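Local coordinates for protein alpha-glucosidase (PDB 5XFM) that hydrolyses beta-L-arabinopyranosides and alpha-galactosides as a bifunctional, calcium-containing glycoside hydrolase of family 97, at residues Arg116-Asp119 with Asn120-Ala123; Pro533-Leu536 with Lys537-Ala541; Cys543-Phe546 with Met547-Val550; Ala571-Gly575 with Asp576-Leu580. The protein carries 1 engineered substitution. All blocks are in the same frame, centred on the assembly; numbering follows the deposited sequence.

Contact 1. Residues Arg116-Asp119 with Asn120-Ala123; sequences RVSD and NDVA
V117 and V122 lie side by side and point the same way, V117 CG1 4.0 Å from V122 CG2, in the closely packed part of the contact, where the two strands pair. L26 touches both valines and L28 joins it on V122, so strand 26-31 packs on this apolar pair. Next to it R116 and A123 form a hydrogen-bonded antiparallel pair: R116 N reaches A123 O at 2.8 Å and A123 N returns to R116 O. W260 packs on the side chains of both. The two strands, 110-117 and 121-128, make a beta hairpin in the nine-stranded antiparallel sheet of the N-terminal region, whose sequence family belongs to the galactose mutarotase clan. Beyond the valines the ladder becomes less regular, S118 N meeting D121 O at 2.9 Å with a bent N-H...O angle of 136°. Here the turn is wetter. One water is held by S118 OG, by the backbone N of N120 and by D121 OD1, to which it donates at 2.7 Å. With chi1 at 59°, S118 OG is directed over D121 CB, 3.4 Å away. The other carboxylate oxygen, D121 OD2, is taken by T275 and T264, whereas D119 turns its carboxylate outward to the backbone N of D23.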
loop_
_atom_site.group_PDB
_atom_site.type_symbol
_atom_site.label_atom_id
_atom_site.label_comp_id
_atom_site.label_asym_id
_atom_site.label_seq_id
_atom_site.Cartn_x
_atom_site.Cartn_y
_atom_site.Cartn_z
ATOM N N ARG A 116 3.435 -13.562 -16.603
ATOM C CA ARG A 116 2.025 -13.891 -16.422
ATOM C C ARG A 116 1.182 -12.686 -16.787
ATOM O O ARG A 116 1.257 -11.642 -16.142
ATOM C CB ARG A 116 1.749 -14.338 -14.989
ATOM C CG ARG A 116 2.381 -15.673 -14.652
ATOM C CD ARG A 116 2.244 -16.020 -13.181
ATOM N NE ARG A 116 2.879 -17.303 -12.897
ATOM C CZ ARG A 116 3.036 -17.807 -11.677
ATOM N NH1 ARG A 116 2.620 -17.127 -10.615
ATOM N NH2 ARG A 116 3.628 -18.984 -11.521
ATOM N N VAL A 117 0.393 -12.825 -17.841
ATOM C CA VAL A 117 -0.385 -11.709 -18.342
ATOM C C VAL A 117 -1.876 -11.961 -18.194
ATOM O O VAL A 117 -2.437 -12.818 -18.877
ATOM C CB VAL A 117 -0.056 -11.414 -19.816
ATOM C CG1 VAL A 117 -0.707 -10.112 -20.252
ATOM C CG2 VAL A 117 1.450 -11.338 -20.013
ATOM N N SER A 118 -2.511 -11.222 -17.289
ATOM C CA SER A 118 -3.966 -11.218 -17.191
ATOM C C SER A 118 -4.484 -10.090 -18.084
ATOM O O SER A 118 -3.705 -9.501 -18.841
ATOM C CB SER A 118 -4.427 -11.058 -15.740
ATOM O OG SER A 118 -3.957 -9.852 -15.162
ATOM N N ASP A 119 -5.782 -9.797 -18.024
ATOM C CA ASP A 119 -6.379 -8.816 -18.942
ATOM C C ASP A 119 -5.706 -7.447 -18.908
ATOM O O ASP A 119 -5.551 -6.802 -19.946
ATOM C CB ASP A 119 -7.869 -8.633 -18.650
ATOM C CG ASP A 119 -8.721 -9.748 -19.219
ATOM O OD1 ASP A 119 -8.323 -10.360 -20.240
ATOM O OD2 ASP A 119 -9.807 -9.994 -18.648
ATOM N N ASN A 120 -5.326 -6.998 -17.717
ATOM C CA ASN A 120 -4.734 -5.672 -17.557
ATOM C C ASN A 120 -3.473 -5.658 -16.708
ATOM O O ASN A 120 -3.075 -4.606 -16.216
ATOM C CB ASN A 120 -5.750 -4.709 -16.951
ATOM C CG ASN A 120 -6.863 -4.358 -17.914
ATOM O OD1 ASN A 120 -6.675 -3.548 -18.824
ATOM N ND2 ASN A 120 -8.033 -4.953 -17.713
ATOM N N ASP A 121 -2.859 -6.819 -16.505
ATOM C CA ASP A 121 -1.645 -6.872 -15.699
ATOM C C ASP A 121 -0.591 -7.821 -16.249
ATOM O O ASP A 121 -0.893 -8.894 -16.773
ATOM C CB ASP A 121 -1.977 -7.274 -14.259
ATOM C CG ASP A 121 -3.013 -6.372 -13.628
ATOM O OD1 ASP A 121 -4.220 -6.638 -13.813
ATOM O OD2 ASP A 121 -2.622 -5.396 -12.954
ATOM N N VAL A 122 0.657 -7.402 -16.116
ATOM C CA VAL A 122 1.806 -8.237 -16.408
ATOM C C VAL A 122 2.606 -8.443 -15.128
ATOM O O VAL A 122 2.929 -7.484 -14.446
ATOM C CB VAL A 122 2.708 -7.605 -17.474
ATOM C CG1 VAL A 122 3.968 -8.437 -17.657
ATOM C CG2 VAL A 122 1.955 -7.448 -18.792
ATOM N N ALA A 123 2.890 -9.686 -14.772
ATOM C CA ALA A 123 3.793 -9.943 -13.655
ATOM C C ALA A 123 4.944 -10.778 -14.168
ATOM O O ALA A 123 4.719 -11.798 -14.791
ATOM C CB ALA A 123 3.079 -10.654 -12.522
HETATM O O HOH W 1 -5.861 -8.215 -15.343
#

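Contact 2. Residues Pro533-Leu536 with Lys537-Ala541; sequences PNNL and KDVPA
N534 O receives two backbone donors in a short helical turn, D538 N in the carbonyl plane and K537 N from above it, while V539 N makes a weak bond to N535 O. The side chains of N534 and N535 add two further bonds, both to D538. N534 ND2 gives an almost straight bond (178°) to D538 OD2 at 2.9 Å, arriving on the syn lone pair with the acceptor in the amide plane. N535 ND2 reaches the syn lone pair of the other oxygen, D538 OD1, at a longer 3.3 Å. One carboxylate thus spans two neighbouring amides, its plane turned 72° from that of N534. The short helix 535-538 belongs to the glycoside hydrolase 97 region, of the TIM-barrel clan, and leads through V539 to P540, the N-cap of helix 541-549. D538 has chi1 at 56°, which folds the carboxylate back over the turn and leaves OD1 3.2 Å from N535 CA. Outside the turn, N495 OD1 accepts from both asparagine amides. On the apolar side V539 CG2 rests against N535 CB at 3.6 Å, and a water lies near both V539 O, at 2.6 Å, and, more weakly, L536 O.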
loop_
_atom_site.group_PDB
_atom_site.type_symbol
_atom_site.label_atom_id
_atom_site.label_comp_id
_atom_site.label_asym_id
_atom_site.label_seq_id
_atom_site.Cartn_x
_atom_site.Cartn_y
_atom_site.Cartn_z
ATOM N N PRO A 533 -12.689 11.685 22.071
ATOM C CA PRO A 533 -13.913 11.663 22.887
ATOM C C PRO A 533 -14.784 12.917 22.751
ATOM O O PRO A 533 -16.016 12.815 22.674
ATOM C CB PRO A 533 -13.379 11.538 24.317
ATOM C CG PRO A 533 -12.043 10.910 24.180
ATOM C CD PRO A 533 -11.499 11.264 22.832
ATOM N N ASN A 534 -14.147 14.081 22.694
ATOM C CA ASN A 534 -14.862 15.345 22.539
ATOM C C ASN A 534 -15.730 15.401 21.280
ATOM O O ASN A 534 -16.651 16.216 21.199
ATOM C CB ASN A 534 -13.871 16.509 22.542
ATOM C CG ASN A 534 -12.799 16.362 21.488
ATOM O OD1 ASN A 534 -11.852 15.598 21.658
ATOM N ND2 ASN A 534 -12.932 17.108 20.401
ATOM N N ASN A 535 -15.441 14.539 20.303
ATOM C CA ASN A 535 -16.226 14.503 19.074
ATOM C C ASN A 535 -17.663 14.062 19.331
ATOM O O ASN A 535 -18.562 14.355 18.543
ATOM C CB ASN A 535 -15.584 13.591 18.033
ATOM C CG ASN A 535 -14.248 14.116 17.546
ATOM O OD1 ASN A 535 -13.446 13.368 16.987
ATOM N ND2 ASN A 535 -13.989 15.405 17.783
ATOM N N LEU A 536 -17.895 13.349 20.426
ATOM C CA LEU A 536 -19.270 12.955 20.709
ATOM C C LEU A 536 -20.084 14.167 21.160
ATOM O O LEU A 536 -21.312 14.111 21.183
ATOM C CB LEU A 536 -19.326 11.852 21.764
ATOM C CG LEU A 536 -19.101 10.437 21.232
ATOM C CD1 LEU A 536 -19.219 9.419 22.356
ATOM C CD2 LEU A 536 -20.072 10.121 20.099
ATOM N N LYS A 537 -19.399 15.270 21.473
ATOM C CA LYS A 537 -20.082 16.511 21.844
ATOM C C LYS A 537 -20.007 17.625 20.785
ATOM O O LYS A 537 -20.967 18.378 20.620
ATOM C CB LYS A 537 -19.514 17.042 23.164
ATOM C CG LYS A 537 -19.731 16.125 24.366
ATOM C CD LYS A 537 -21.199 16.031 24.759
ATOM C CE LYS A 537 -21.389 15.177 26.004
ATOM N NZ LYS A 537 -21.099 13.736 25.735
ATOM N N ASP A 538 -18.886 17.737 20.072
ATOM C CA ASP A 538 -18.693 18.873 19.160
ATOM C C ASP A 538 -18.762 18.509 17.676
ATOM O O ASP A 538 -18.425 19.321 16.810
ATOM C CB ASP A 538 -17.361 19.581 19.456
ATOM C CG ASP A 538 -16.157 18.653 19.383
ATOM O OD1 ASP A 538 -16.182 17.675 18.603
ATOM O OD2 ASP A 538 -15.172 18.916 20.109
ATOM N N VAL A 539 -19.212 17.293 17.386
ATOM C CA VAL A 539 -19.406 16.858 16.010
ATOM C C VAL A 539 -20.874 16.501 15.799
ATOM O O VAL A 539 -21.465 15.812 16.633
ATOM C CB VAL A 539 -18.511 15.647 15.673
ATOM C CG1 VAL A 539 -18.807 15.116 14.269
ATOM C CG2 VAL A 539 -17.043 16.018 15.811
ATOM N N PRO A 540 -21.474 17.002 14.700
ATOM C CA PRO A 540 -22.862 16.696 14.336
ATOM C C PRO A 540 -23.152 15.203 14.440
ATOM O O PRO A 540 -22.345 14.397 13.981
ATOM C CB PRO A 540 -22.957 17.165 12.885
ATOM C CG PRO A 540 -21.960 18.264 12.787
ATOM C CD PRO A 540 -20.849 17.943 13.753
ATOM N N ALA A 541 -24.302 14.858 15.013
ATOM C CA ALA A 541 -24.616 13.483 15.392
ATOM C C ALA A 541 -24.576 12.523 14.209
ATOM O O ALA A 541 -24.233 11.360 14.372
ATOM C CB ALA A 541 -25.976 13.423 16.076
HETATM O O HOH W 2 -22.043 14.214 18.555
#

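Contact 3. Residues Cys543-Phe546 with Met547-Val550; sequences CMDF and MKRV
The F546 ring has M547 SD at its edge, 5.0 Å from the ring centroid and 78° off the normal, a Met-aromatic contact in which F546 CD2 is the carbon nearest the sulfur at 3.8 Å. V550 CG2 approaches the same ring obliquely, 4.2 Å from CE2, and Y607 meets it edge-to-face from the C-terminal sheet. The other flat group, the R549 guanidinium, has D545 O over one face. M547 reaches the ring edge by folding its chain at chi2 (-54°) and chi3. The backbone of helix 541-549 links the same residues: M547 N donates to C543 O at 2.9 Å and K548 N to M544 O, but R549 N bonds F546 O, three residues back, at 2.7 Å. The polar side works through water. One molecule donates to D545 OD1 and accepts from K548 NZ at 2.7 Å; a second donates to D545 O and accepts from R549 NE at 2.9 Å. While the sulfur and ring are buried against T519 of helix 512-521, the charges of D545 and K548 do not meet directly, OD1 standing 4.8 Å from NZ, and the water relays between them, so any attraction is probably weaker than in a direct salt bridge.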
loop_
_atom_site.group_PDB
_atom_site.type_symbol
_atom_site.label_atom_id
_atom_site.label_comp_id
_atom_site.label_asym_id
_atom_site.label_seq_id
_atom_site.Cartn_x
_atom_site.Cartn_y
_atom_site.Cartn_z
ATOM N N CYS A 543 -22.552 12.400 11.723
ATOM C CA CYS A 543 -21.182 11.969 11.458
ATOM C C CYS A 543 -20.762 10.845 12.407
ATOM O O CYS A 543 -20.263 9.801 11.979
ATOM C CB CYS A 543 -20.213 13.146 11.571
ATOM S SG CYS A 543 -20.467 14.438 10.329
ATOM N N MET A 544 -20.973 11.056 13.699
ATOM C CA MET A 544 -20.568 10.070 14.689
ATOM C C MET A 544 -21.395 8.798 14.563
ATOM O O MET A 544 -20.895 7.690 14.799
ATOM C CB MET A 544 -20.690 10.664 16.088
ATOM C CG MET A 544 -19.841 11.905 16.259
ATOM S SD MET A 544 -18.126 11.563 15.826
ATOM C CE MET A 544 -17.685 10.402 17.128
ATOM N N ASP A 545 -22.650 8.971 14.154
ATOM C CA ASP A 545 -23.544 7.854 13.888
ATOM C C ASP A 545 -23.011 7.030 12.734
ATOM O O ASP A 545 -22.999 5.802 12.801
ATOM C CB ASP A 545 -24.970 8.330 13.586
ATOM C CG ASP A 545 -25.735 8.720 14.840
ATOM O OD1 ASP A 545 -25.458 8.140 15.911
ATOM O OD2 ASP A 545 -26.629 9.586 14.755
ATOM N N PHE A 546 -22.585 7.702 11.668
ATOM C CA PHE A 546 -21.969 6.983 10.561
ATOM C C PHE A 546 -20.738 6.212 11.038
ATOM O O PHE A 546 -20.591 5.020 10.748
ATOM C CB PHE A 546 -21.554 7.925 9.435
ATOM C CG PHE A 546 -20.702 7.259 8.380
ATOM C CD1 PHE A 546 -21.290 6.530 7.357
ATOM C CD2 PHE A 546 -19.321 7.323 8.434
ATOM C CE1 PHE A 546 -20.517 5.903 6.400
ATOM C CE2 PHE A 546 -18.543 6.694 7.480
ATOM C CZ PHE A 546 -19.140 5.988 6.464
ATOM N N MET A 547 -19.859 6.899 11.770
ATOM C CA MET A 547 -18.599 6.297 12.206
ATOM C C MET A 547 -18.852 5.081 13.091
ATOM O O MET A 547 -18.012 4.187 13.183
ATOM C CB MET A 547 -17.725 7.317 12.930
ATOM C CG MET A 547 -17.147 8.363 11.995
ATOM S SD MET A 547 -16.272 7.606 10.614
ATOM C CE MET A 547 -14.916 6.799 11.456
ATOM N N LYS A 548 -20.005 5.056 13.749
ATOM C CA LYS A 548 -20.392 3.877 14.513
ATOM C C LYS A 548 -20.653 2.644 13.628
ATOM O O LYS A 548 -20.521 1.509 14.090
ATOM C CB LYS A 548 -21.618 4.183 15.370
ATOM C CG LYS A 548 -21.276 4.861 16.691
ATOM C CD LYS A 548 -22.484 5.567 17.287
ATOM C CE LYS A 548 -22.392 5.636 18.809
ATOM N NZ LYS A 548 -22.314 7.033 19.320
ATOM N N ARG A 549 -21.023 2.856 12.366
ATOM C CA ARG A 549 -21.372 1.742 11.478
ATOM C C ARG A 549 -20.342 1.468 10.390
ATOM O O ARG A 549 -20.544 0.581 9.560
ATOM C CB ARG A 549 -22.726 1.992 10.806
ATOM C CG ARG A 549 -23.865 2.297 11.762
ATOM C CD ARG A 549 -25.212 2.269 11.051
ATOM N NE ARG A 549 -26.023 3.441 11.379
ATOM C CZ ARG A 549 -26.514 4.293 10.479
ATOM N NH1 ARG A 549 -26.291 4.102 9.183
ATOM N NH2 ARG A 549 -27.234 5.335 10.875
ATOM N N VAL A 550 -19.245 2.219 10.388
ATOM C CA VAL A 550 -18.248 2.088 9.325
ATOM C C VAL A 550 -17.602 0.692 9.253
ATOM O O VAL A 550 -17.192 0.120 10.267
ATOM C CB VAL A 550 -17.141 3.184 9.474
ATOM C CG1 VAL A 550 -16.273 2.949 10.702
ATOM C CG2 VAL A 550 -16.294 3.276 8.214
HETATM O O HOH W 3 -23.404 8.992 17.856
HETATM O O HOH W 4 -24.986 4.178 14.024
#

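Contact 4. Residues Ala571-Gly575 with Asp576-Leu580; sequences ARRQG and DTWYL
R573 CB sits over the centre of the W578 six-membered ring, 3.4 Å from its centroid and 6° off the normal, a CH-pi contact on a beta hairpin with a two-residue loop, closed by a type II' turn from Q574 to T577. Further along the arginine, CD comes 3.5 Å from W578 NE1, and the guanidinium is turned 60° against the indole. On the same sheet face A571 CB touches W578 CE3 at 3.7 Å, so the indole spans both A571 and R573 of the partner strand. Its reach follows from chi1 of -85°, which swings the rings across to strand 567-574.

Behind the side chains the ladder is regular. R572 and Y579 form one hydrogen-bonded pair and Q574 and T577 the next; R572 N to Y579 O and Q574 N to T577 O are both 2.9 Å, with the return bonds alike. R573 and W578 face each other in the non-hydrogen-bonded pair between them. G575 takes the first inner position of the turn with a positive phi, as suits a type II' turn.

Outside the hairpin, E556 of the neighbouring strand makes a salt bridge to R573 NE, and D555 accepts from the backbone N of G575. On the opposite face R572 makes a cation-pi contact with W554 and gives NH1 to the carbonyls of V520 and L521, linking the C-terminal sheet to helix 512-521. The R573 chain bends at chi3, and NH1 returns to the turn, meeting G575 O at 2.7 Å in the guanidinium plane.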
loop_
_atom_site.group_PDB
_atom_site.type_symbol
_atom_site.label_atom_id
_atom_site.label_comp_id
_atom_site.label_asym_id
_atom_site.label_seq_id
_atom_site.Cartn_x
_atom_site.Cartn_y
_atom_site.Cartn_z
ATOM N N ALA A 571 -16.914 2.918 -5.448
ATOM C CA ALA A 571 -17.882 2.169 -4.664
ATOM C C ALA A 571 -17.282 0.872 -4.138
ATOM O O ALA A 571 -16.604 0.144 -4.868
ATOM C CB ALA A 571 -19.124 1.879 -5.487
ATOM N N ARG A 572 -17.543 0.601 -2.862
ATOM C CA ARG A 572 -17.087 -0.609 -2.190
ATOM C C ARG A 572 -18.267 -1.338 -1.556
ATOM O O ARG A 572 -19.153 -0.713 -0.973
ATOM C CB ARG A 572 -16.036 -0.279 -1.123
ATOM C CG ARG A 572 -14.664 0.052 -1.675
ATOM C CD ARG A 572 -13.659 0.368 -0.569
ATOM N NE ARG A 572 -12.313 -0.045 -0.959
ATOM C CZ ARG A 572 -11.306 0.783 -1.210
ATOM N NH1 ARG A 572 -11.479 2.092 -1.130
ATOM N NH2 ARG A 572 -10.125 0.298 -1.563
ATOM N N ARG A 573 -18.271 -2.659 -1.679
ATOM C CA ARG A 573 -19.357 -3.481 -1.166
ATOM C C ARG A 573 -18.932 -4.283 0.055
ATOM O O ARG A 573 -17.821 -4.816 0.098
ATOM C CB ARG A 573 -19.870 -4.434 -2.256
ATOM C CG ARG A 573 -20.949 -5.407 -1.785
ATOM C CD ARG A 573 -21.521 -6.222 -2.937
ATOM N NE ARG A 573 -20.536 -7.106 -3.557
ATOM C CZ ARG A 573 -20.235 -8.323 -3.111
ATOM N NH1 ARG A 573 -20.855 -8.815 -2.048
ATOM N NH2 ARG A 573 -19.324 -9.058 -3.739
ATOM N N GLN A 574 -19.796 -4.317 1.069
ATOM C CA GLN A 574 -19.638 -5.278 2.157
ATOM C C GLN A 574 -20.934 -6.051 2.322
ATOM O O GLN A 574 -21.984 -5.466 2.624
ATOM C CB GLN A 574 -19.288 -4.630 3.488
ATOM C CG GLN A 574 -19.248 -5.685 4.596
ATOM C CD GLN A 574 -18.965 -5.108 5.956
ATOM O OE1 GLN A 574 -19.822 -4.449 6.541
ATOM N NE2 GLN A 574 -17.750 -5.322 6.460
ATOM N N GLY A 575 -20.860 -7.364 2.132
ATOM C CA GLY A 575 -22.051 -8.182 2.122
ATOM C C GLY A 575 -22.945 -7.743 0.986
ATOM O O GLY A 575 -22.556 -7.782 -0.177
ATOM N N ASP A 576 -24.137 -7.273 1.330
ATOM C CA ASP A 576 -25.080 -6.826 0.323
ATOM C C ASP A 576 -25.177 -5.301 0.309
ATOM O O ASP A 576 -25.941 -4.728 -0.470
ATOM C CB ASP A 576 -26.450 -7.445 0.601
ATOM C CG ASP A 576 -26.606 -8.820 -0.018
ATOM O OD1 ASP A 576 -26.016 -9.066 -1.088
ATOM O OD2 ASP A 576 -27.296 -9.667 0.589
ATOM N N THR A 577 -24.381 -4.647 1.153
ATOM C CA THR A 577 -24.438 -3.188 1.279
ATOM C C THR A 577 -23.395 -2.464 0.432
ATOM O O THR A 577 -22.192 -2.722 0.558
ATOM C CB THR A 577 -24.248 -2.744 2.740
ATOM O OG1 THR A 577 -25.013 -3.587 3.605
ATOM C CG2 THR A 577 -24.692 -1.301 2.913
ATOM N N TRP A 578 -23.854 -1.535 -0.400
ATOM C CA TRP A 578 -22.947 -0.740 -1.224
ATOM C C TRP A 578 -22.715 0.651 -0.650
ATOM O O TRP A 578 -23.654 1.333 -0.208
ATOM C CB TRP A 578 -23.467 -0.619 -2.662
ATOM C CG TRP A 578 -23.083 -1.772 -3.552
ATOM C CD1 TRP A 578 -23.864 -2.834 -3.906
ATOM C CD2 TRP A 578 -21.816 -1.976 -4.198
ATOM N NE1 TRP A 578 -23.164 -3.685 -4.731
ATOM C CE2 TRP A 578 -21.905 -3.181 -4.924
ATOM C CE3 TRP A 578 -20.617 -1.257 -4.229
ATOM C CZ2 TRP A 578 -20.843 -3.679 -5.674
ATOM C CZ3 TRP A 578 -19.565 -1.755 -4.971
ATOM C CH2 TRP A 578 -19.684 -2.953 -5.686
ATOM N N TYR A 579 -21.440 1.041 -0.651
ATOM C CA TYR A 579 -20.988 2.353 -0.209
ATOM C C TYR A 579 -20.291 3.092 -1.353
ATOM O O TYR A 579 -19.222 2.681 -1.797
ATOM C CB TYR A 579 -20.014 2.225 0.968
ATOM C CG TYR A 579 -20.544 1.540 2.215
ATOM C CD1 TYR A 579 -20.719 0.161 2.261
ATOM C CD2 TYR A 579 -20.818 2.272 3.367
ATOM C CE1 TYR A 579 -21.186 -0.465 3.408
ATOM C CE2 TYR A 579 -21.282 1.655 4.516
ATOM C CZ TYR A 579 -21.465 0.289 4.530
ATOM O OH TYR A 579 -21.925 -0.323 5.671
ATOM N N LEU A 580 -20.876 4.185 -1.827
ATOM C CA LEU A 580 -20.192 5.027 -2.799
ATOM C C LEU A 580 -19.617 6.259 -2.106
ATOM O O LEU A 580 -20.294 6.928 -1.330
ATOM C CB LEU A 580 -21.125 5.440 -3.939
ATOM C CG LEU A 580 -20.413 6.246 -5.031
ATOM C CD1 LEU A 580 -20.761 5.716 -6.400
ATOM C CD2 LEU A 580 -20.758 7.720 -4.932
HETATM O O HOH W 5 -23.828 -5.335 5.361
#

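Overall arrangement
The four contacts follow one another along the chain and sample its three family regions. Contact 1 turns a hairpin in the N-terminal antiparallel sheet, contacts 2 and 3 occupy consecutive helices of the TIM-barrel-clan region, probably the catalytic one as in the family, and contact 4 is a hairpin of the C-terminal six-stranded sheet. Contacts 2 and 3 have centres 11 Å apart and touch directly, L536 CD2 lying 3.8 Å from M544 CE. Contact 3 lies beside contact 4, centres 15 Å apart; helix 541-549 is the last before the C-terminal strands. Contacts 2 to 4 thus follow closely where barrel region meets C-terminal sheet, while contact 1, about 47 Å from contact 2 between centres, lies across the molecule.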